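Pyrroline carboxylate reductase (Plasmodium falciparum, PDB 2RCY) catalyses the NADPH-dependent reduction of 1-pyrroline-5-carboxylate to L-proline, the final step of proline biosynthesis. Local coordinates at the interface of chains A and B. Numbering follows the deposited sequence. Chains: chain A/B, Pyrroline carboxylate reductase.

Contact 1: the interface of chains A and B. Residues chain A 180, 233-234, 237, 242; chain B 171-172, 175, 246, 249.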
ATOM      1  N   LEU A 180      17.134  13.657   9.879  1.00 25.06           N
ATOM      2  CA  LEU A 180      16.774  14.481  11.032  1.00 25.13           C
ATOM      3  C   LEU A 180      17.057  15.962  10.784  1.00 25.27           C
ATOM      4  O   LEU A 180      16.240  16.819  11.133  1.00 25.38           O
ATOM      5  CB  LEU A 180      17.492  13.994  12.293  1.00 25.06           C
ATOM      6  CG  LEU A 180      16.995  12.705  12.955  1.00 24.84           C
ATOM      7  CD1 LEU A 180      18.076  12.120  13.840  1.00 24.47           C
ATOM      8  CD2 LEU A 180      15.714  12.938  13.749  1.00 24.65           C
ATOM      9  N   GLY A 233       5.184  11.551  17.819  1.00 24.55           N
ATOM     10  CA  GLY A 233       6.323  11.261  16.948  1.00 24.49           C
ATOM     11  C   GLY A 233       6.639   9.779  16.833  1.00 24.50           C
ATOM     12  O   GLY A 233       7.009   9.300  15.759  1.00 24.51           O
ATOM     13  N   LEU A 234       6.496   9.058  17.943  1.00 24.45           N
ATOM     14  CA  LEU A 234       6.719   7.610  17.977  1.00 24.53           C
ATOM     15  C   LEU A 234       5.608   6.832  17.279  1.00 24.55           C
ATOM     16  O   LEU A 234       5.867   5.828  16.613  1.00 24.56           O
ATOM     17  CB  LEU A 234       6.888   7.126  19.422  1.00 24.45           C
ATOM     18  CG  LEU A 234       8.279   6.689  19.896  1.00 24.55           C
ATOM     19  CD1 LEU A 234       9.407   7.538  19.315  1.00 24.63           C
ATOM     20  CD2 LEU A 234       8.336   6.692  21.412  1.00 24.54           C
ATOM     21  N   LEU A 237       6.314   6.833  13.670  1.00 25.14           N
ATOM     22  CA  LEU A 237       7.357   5.858  13.334  1.00 25.22           C
ATOM     23  C   LEU A 237       6.805   4.438  13.257  1.00 25.35           C
ATOM     24  O   LEU A 237       7.254   3.636  12.436  1.00 25.38           O
ATOM     25  CB  LEU A 237       8.505   5.911  14.348  1.00 25.15           C
ATOM     26  CG  LEU A 237       9.485   7.088  14.329  1.00 25.05           C
ATOM     27  CD1 LEU A 237      10.459   6.967  15.490  1.00 25.03           C
ATOM     28  CD2 LEU A 237      10.245   7.189  13.009  1.00 24.75           C
ATOM     29  N   PHE A 242       9.014   1.934  11.000  1.00 25.53           N
ATOM     30  CA  PHE A 242      10.406   2.361  11.168  1.00 25.47           C
ATOM     31  C   PHE A 242      11.308   1.199  11.576  1.00 25.51           C
ATOM     32  O   PHE A 242      12.386   1.019  11.010  1.00 25.45           O
ATOM     33  CB  PHE A 242      10.488   3.498  12.192  1.00 25.44           C
ATOM     34  CG  PHE A 242      11.887   3.962  12.485  1.00 25.20           C
ATOM     35  CD1 PHE A 242      12.569   4.777  11.590  1.00 25.16           C
ATOM     36  CD2 PHE A 242      12.516   3.602  13.673  1.00 25.21           C
ATOM     37  CE1 PHE A 242      13.860   5.215  11.867  1.00 25.25           C
ATOM     38  CE2 PHE A 242      13.806   4.035  13.960  1.00 25.09           C
ATOM     39  CZ  PHE A 242      14.478   4.843  13.054  1.00 25.26           C
TER
ATOM     40  N   ALA B 171      14.148   9.424  21.883  1.00 25.62           N
ATOM     41  CA  ALA B 171      13.209   8.322  21.653  1.00 25.52           C
ATOM     42  C   ALA B 171      13.317   7.747  20.239  1.00 25.45           C
ATOM     43  O   ALA B 171      13.180   6.537  20.051  1.00 25.55           O
ATOM     44  CB  ALA B 171      11.789   8.767  21.940  1.00 25.48           C
ATOM     45  N   TYR B 172      13.561   8.615  19.257  1.00 25.34           N
ATOM     46  CA  TYR B 172      13.799   8.183  17.880  1.00 25.28           C
ATOM     47  C   TYR B 172      15.096   7.388  17.794  1.00 25.17           C
ATOM     48  O   TYR B 172      15.152   6.353  17.125  1.00 25.25           O
ATOM     49  CB  TYR B 172      13.862   9.373  16.911  1.00 25.26           C
ATOM     50  CG  TYR B 172      12.724  10.366  17.017  1.00 25.46           C
ATOM     51  CD1 TYR B 172      12.953  11.730  16.839  1.00 25.54           C
ATOM     52  CD2 TYR B 172      11.419   9.950  17.289  1.00 25.49           C
ATOM     53  CE1 TYR B 172      11.918  12.650  16.931  1.00 25.50           C
ATOM     54  CE2 TYR B 172      10.378  10.862  17.388  1.00 25.45           C
ATOM     55  CZ  TYR B 172      10.635  12.208  17.207  1.00 25.44           C
ATOM     56  OH  TYR B 172       9.605  13.112  17.303  1.00 25.58           O
ATOM     57  N   LEU B 175      14.792   3.901  19.598  1.00 24.43           N
ATOM     58  CA  LEU B 175      14.106   2.963  18.712  1.00 24.42           C
ATOM     59  C   LEU B 175      15.010   2.544  17.550  1.00 24.42           C
ATOM     60  O   LEU B 175      14.970   1.393  17.114  1.00 24.47           O
ATOM     61  CB  LEU B 175      12.784   3.555  18.200  1.00 24.41           C
ATOM     62  CG  LEU B 175      11.857   2.695  17.326  1.00 24.36           C
ATOM     63  CD1 LEU B 175      11.441   1.392  18.008  1.00 24.28           C
ATOM     64  CD2 LEU B 175      10.631   3.485  16.920  1.00 24.42           C
ATOM     65  N   VAL B 246      11.416   9.188   9.043  1.00 26.73           N
ATOM     66  CA  VAL B 246      12.068   9.988  10.076  1.00 27.03           C
ATOM     67  C   VAL B 246      11.555  11.430  10.044  1.00 27.21           C
ATOM     68  O   VAL B 246      11.227  11.996  11.088  1.00 27.17           O
ATOM     69  CB  VAL B 246      13.618   9.944   9.933  1.00 27.02           C
ATOM     70  CG1 VAL B 246      14.290  10.915  10.896  1.00 27.05           C
ATOM     71  CG2 VAL B 246      14.138   8.531  10.165  1.00 27.03           C
ATOM     72  N   ALA B 249       7.906  11.739  11.217  1.00 28.60           N
ATOM     73  CA  ALA B 249       7.821  11.568  12.668  1.00 28.68           C
ATOM     74  C   ALA B 249       8.145  12.858  13.413  1.00 28.81           C
ATOM     75  O   ALA B 249       7.478  13.206  14.389  1.00 28.77           O
ATOM     76  CB  ALA B 249       8.745  10.462  13.118  1.00 28.66           C
TER
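An apolar helix-to-helix interface, in which A:Leu237 and A:Phe242 meet B:Tyr172 and B:Leu175, joins two subunits into the two-fold dimer that the family's dimerisation region builds. The helices involved are 169-186, 229-239 and 242-260, and no nitrogen or oxygen comes within bonding distance across the patch, so packing carries it. The phenol ring of B:Tyr172 is the main wedge from its side. Its CD2 corner inserts between two leucine methyls lying on opposite sides of the ring plane: CD1 of A:Leu237 at 3.6 Å and CD1 of A:Leu234 at 3.7 Å from B:Tyr172 CD2. Further out, the outer edge of the ring runs alongside the backbone of A:Gly233, with B:Tyr172 OH 3.8 Å from A:Gly233 CA. A:Leu237 divides its branches, for while CD1 faces the tyrosine, CD2 sits 3.6 Å from the methyl CB of B:Ala249. CG anti to the backbone N (chi1 -176°) sends the B:Leu175 side chain past those of A:Leu237 and A:Phe242 in the opposite direction. Its CD2 is placed 3.8 Å from A:Leu237 CD1 and reaches the phenyl ring as well. That ring is gripped at para-related corners: CD2 of A:Phe242 faces B:Leu175, while CE1 of A:Phe242 lies 3.7 Å from B:Val246 CG2. The other valine branch turns to a different helix of chain A, B:Val246 CG1 resting 3.8 Å from A:Leu180 CD2.

Contact 2: the interface of chains A and B. Residues chain A 115, 124, 126, 152, 162, 165-166; chain B 189, 197, 200-201.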
ATOM      1  N   ASN A 115      35.053  -0.354   9.770  1.00 35.67           N
ATOM      2  CA  ASN A 115      34.231   0.733   9.239  1.00 35.49           C
ATOM      3  C   ASN A 115      35.010   2.052   9.184  1.00 35.40           C
ATOM      4  O   ASN A 115      36.048   2.181   9.832  1.00 35.38           O
ATOM      5  CB  ASN A 115      32.898   0.871   9.997  1.00 35.43           C
ATOM      6  CG  ASN A 115      33.074   1.141  11.486  1.00 35.32           C
ATOM      7  OD1 ASN A 115      34.147   1.530  11.945  1.00 35.35           O
ATOM      8  ND2 ASN A 115      32.004   0.944  12.244  1.00 34.91           N
ATOM      9  N   SER A 124      34.680   0.380  14.467  1.00 35.27           N
ATOM     10  CA  SER A 124      34.164  -0.870  15.003  1.00 35.34           C
ATOM     11  C   SER A 124      34.650  -2.018  14.129  1.00 35.48           C
ATOM     12  O   SER A 124      34.531  -1.971  12.902  1.00 35.45           O
ATOM     13  CB  SER A 124      32.638  -0.850  15.071  1.00 35.31           C
ATOM     14  OG  SER A 124      32.145  -2.018  15.701  1.00 34.95           O
ATOM     15  N   ILE A 126      35.101  -6.430  13.636  1.00 36.49           N
ATOM     16  CA  ILE A 126      34.871  -7.840  13.957  1.00 36.95           C
ATOM     17  C   ILE A 126      35.803  -8.699  13.112  1.00 37.33           C
ATOM     18  O   ILE A 126      36.084  -8.363  11.958  1.00 37.30           O
ATOM     19  CB  ILE A 126      33.390  -8.296  13.750  1.00 36.87           C
ATOM     20  CG1 ILE A 126      32.869  -7.963  12.335  1.00 36.70           C
ATOM     21  CG2 ILE A 126      32.494  -7.772  14.877  1.00 36.78           C
ATOM     22  CD1 ILE A 126      32.314  -6.552  12.135  1.00 36.55           C
ATOM     23  N   HIS A 152      36.225  -7.037  18.125  1.00 37.87           N
ATOM     24  CA  HIS A 152      35.712  -8.276  18.703  1.00 37.66           C
ATOM     25  C   HIS A 152      36.115  -9.459  17.831  1.00 37.52           C
ATOM     26  O   HIS A 152      36.170  -9.341  16.606  1.00 37.49           O
ATOM     27  CB  HIS A 152      34.185  -8.231  18.805  1.00 37.67           C
ATOM     28  CG  HIS A 152      33.664  -7.140  19.686  1.00 37.78           C
ATOM     29  ND1 HIS A 152      33.313  -7.349  21.002  1.00 37.80           N
ATOM     30  CD2 HIS A 152      33.425  -5.831  19.437  1.00 37.55           C
ATOM     31  CE1 HIS A 152      32.885  -6.215  21.527  1.00 37.62           C
ATOM     32  NE2 HIS A 152      32.944  -5.278  20.598  1.00 37.50           N
ATOM     33  N   ALA A 162      27.299  -9.182  11.152  1.00 28.73           N
ATOM     34  CA  ALA A 162      28.163  -8.186  11.783  1.00 28.41           C
ATOM     35  C   ALA A 162      28.620  -7.121  10.786  1.00 28.15           C
ATOM     36  O   ALA A 162      28.714  -5.946  11.134  1.00 28.11           O
ATOM     37  CB  ALA A 162      29.352  -8.857  12.436  1.00 28.38           C
ATOM     38  N   ILE A 165      25.764  -4.686  10.217  1.00 26.83           N
ATOM     39  CA  ILE A 165      25.581  -3.756  11.334  1.00 26.66           C
ATOM     40  C   ILE A 165      26.794  -2.841  11.523  1.00 26.55           C
ATOM     41  O   ILE A 165      26.661  -1.618  11.524  1.00 26.46           O
ATOM     42  CB  ILE A 165      25.276  -4.510  12.657  1.00 26.63           C
ATOM     43  CG1 ILE A 165      23.877  -5.124  12.607  1.00 26.65           C
ATOM     44  CG2 ILE A 165      25.413  -3.582  13.873  1.00 26.67           C
ATOM     45  CD1 ILE A 165      23.624  -6.160  13.673  1.00 26.89           C
ATOM     46  N   SER A 166      27.969  -3.444  11.684  1.00 26.43           N
ATOM     47  CA  SER A 166      29.183  -2.700  12.003  1.00 26.33           C
ATOM     48  C   SER A 166      29.841  -2.087  10.767  1.00 26.24           C
ATOM     49  O   SER A 166      30.213  -0.916  10.781  1.00 26.34           O
ATOM     50  CB  SER A 166      30.166  -3.592  12.765  1.00 26.31           C
ATOM     51  OG  SER A 166      31.411  -2.948  12.950  1.00 26.43           O
TER
ATOM     52  N   LEU B 189      23.422 -13.021  15.891  1.00 27.71           N
ATOM     53  CA  LEU B 189      24.211 -12.365  16.943  1.00 27.97           C
ATOM     54  C   LEU B 189      23.508 -12.369  18.298  1.00 28.23           C
ATOM     55  O   LEU B 189      22.278 -12.369  18.370  1.00 28.22           O
ATOM     56  CB  LEU B 189      24.561 -10.922  16.559  1.00 27.89           C
ATOM     57  CG  LEU B 189      25.451 -10.613  15.353  1.00 27.82           C
ATOM     58  CD1 LEU B 189      25.689  -9.110  15.252  1.00 27.30           C
ATOM     59  CD2 LEU B 189      26.778 -11.359  15.406  1.00 27.52           C
ATOM     60  N   LEU B 197      28.170  -3.398  19.147  1.00 29.32           N
ATOM     61  CA  LEU B 197      28.476  -3.040  17.765  1.00 29.09           C
ATOM     62  C   LEU B 197      27.656  -1.849  17.286  1.00 28.95           C
ATOM     63  O   LEU B 197      28.176  -0.990  16.577  1.00 29.00           O
ATOM     64  CB  LEU B 197      28.270  -4.239  16.834  1.00 29.07           C
ATOM     65  CG  LEU B 197      29.290  -5.380  16.925  1.00 29.09           C
ATOM     66  CD1 LEU B 197      28.761  -6.634  16.252  1.00 29.03           C
ATOM     67  CD2 LEU B 197      30.627  -4.978  16.325  1.00 29.02           C
ATOM     68  N   GLN B 200      28.848   1.547  19.163  1.00 28.82           N
ATOM     69  CA  GLN B 200      30.161   1.962  18.675  1.00 28.97           C
ATOM     70  C   GLN B 200      30.080   2.488  17.241  1.00 29.07           C
ATOM     71  O   GLN B 200      30.786   3.432  16.875  1.00 29.09           O
ATOM     72  CB  GLN B 200      31.166   0.805  18.784  1.00 28.92           C
ATOM     73  CG  GLN B 200      32.587   1.115  18.294  1.00 29.01           C
ATOM     74  CD  GLN B 200      33.258   2.266  19.035  1.00 29.16           C
ATOM     75  OE1 GLN B 200      32.939   2.556  20.189  1.00 29.35           O
ATOM     76  NE2 GLN B 200      34.200   2.924  18.368  1.00 28.96           N
ATOM     77  N   THR B 201      29.207   1.876  16.445  1.00 29.21           N
ATOM     78  CA  THR B 201      28.975   2.297  15.066  1.00 29.36           C
ATOM     79  C   THR B 201      28.355   3.694  15.015  1.00 29.49           C
ATOM     80  O   THR B 201      28.774   4.537  14.217  1.00 29.43           O
ATOM     81  CB  THR B 201      28.087   1.282  14.315  1.00 29.32           C
ATOM     82  OG1 THR B 201      28.718  -0.004  14.333  1.00 29.38           O
ATOM     83  CG2 THR B 201      27.887   1.700  12.882  1.00 29.26           C
TER
HETATM   84  O   HOH W   1      32.287   2.719  14.751  1.00 15.52           O
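The backbone of A:Ser124 is extended (phi -113°, psi 130°) within strand 123-129, and with helix 159-167, which carries A:Ser166, it faces B:Leu197 and B:Thr201 on helix 191-211. B:Leu197 is the central plug, burying 68 Å² against chain A, its CD2 methyl pointing into a pocket lined by both serines and A:Ile126. That methyl lies 3.4 Å from A:Ser124 OG and 3.7 Å from A:Ile126 CG2; the leucine and isoleucine side chains cross at about a right angle. The A:Ser124 hydroxyl, touched by the leucine methyl, has a polar partner inside chain A, the A:Ser166 hydroxyl (OG to OG 3.0 Å). B:Thr201 sets OG1 3.6 Å from A:Ser166 CA; anti to the carbonyl carbon (chi1 -58°), this hydroxyl donates back within its own helix to B:Leu197 O. B:Gln200 lays CG against A:Ser124 CB, while A:Ile165 and B:Leu189 meet tip to tip, CD1 to CD1 3.9 Å. A:Asn115, beside the serines at the edge of the contact, ties them together: its OD1 accepts a nearly straight bond from A:Ser124 N (2.8 Å), and its ND2 donates to A:Ser166 O at 3.0 Å. These two bonds fix the amide's rotation. The same ND2 also bonds to a water 2.7 Å from B:Gln200 O, a water-mediated polar link between the subunits. The site thus docks one subunit's helix onto its partner's strand and helix, helping to hold the dimer together.

The C-alpha centres of contact 1 and contact 2 lie about 23 Å apart, and they share no residue. Parts of them are neighbours in sequence: on chain A, helix 159-167 of contact 2 is followed directly by helix 169-186 of contact 1, and on chain B helix 169-186 precedes B:Leu189 and helix 191-211. Contact 1 joins helices to helices without polar links, whereas contact 2 adds a strand, a hydrogen-bonded wall and a bridging water. Because two-fold symmetry repeats both, each subunit is held at several separated places, which should resist rotation of one against the other within the ten-chain assembly.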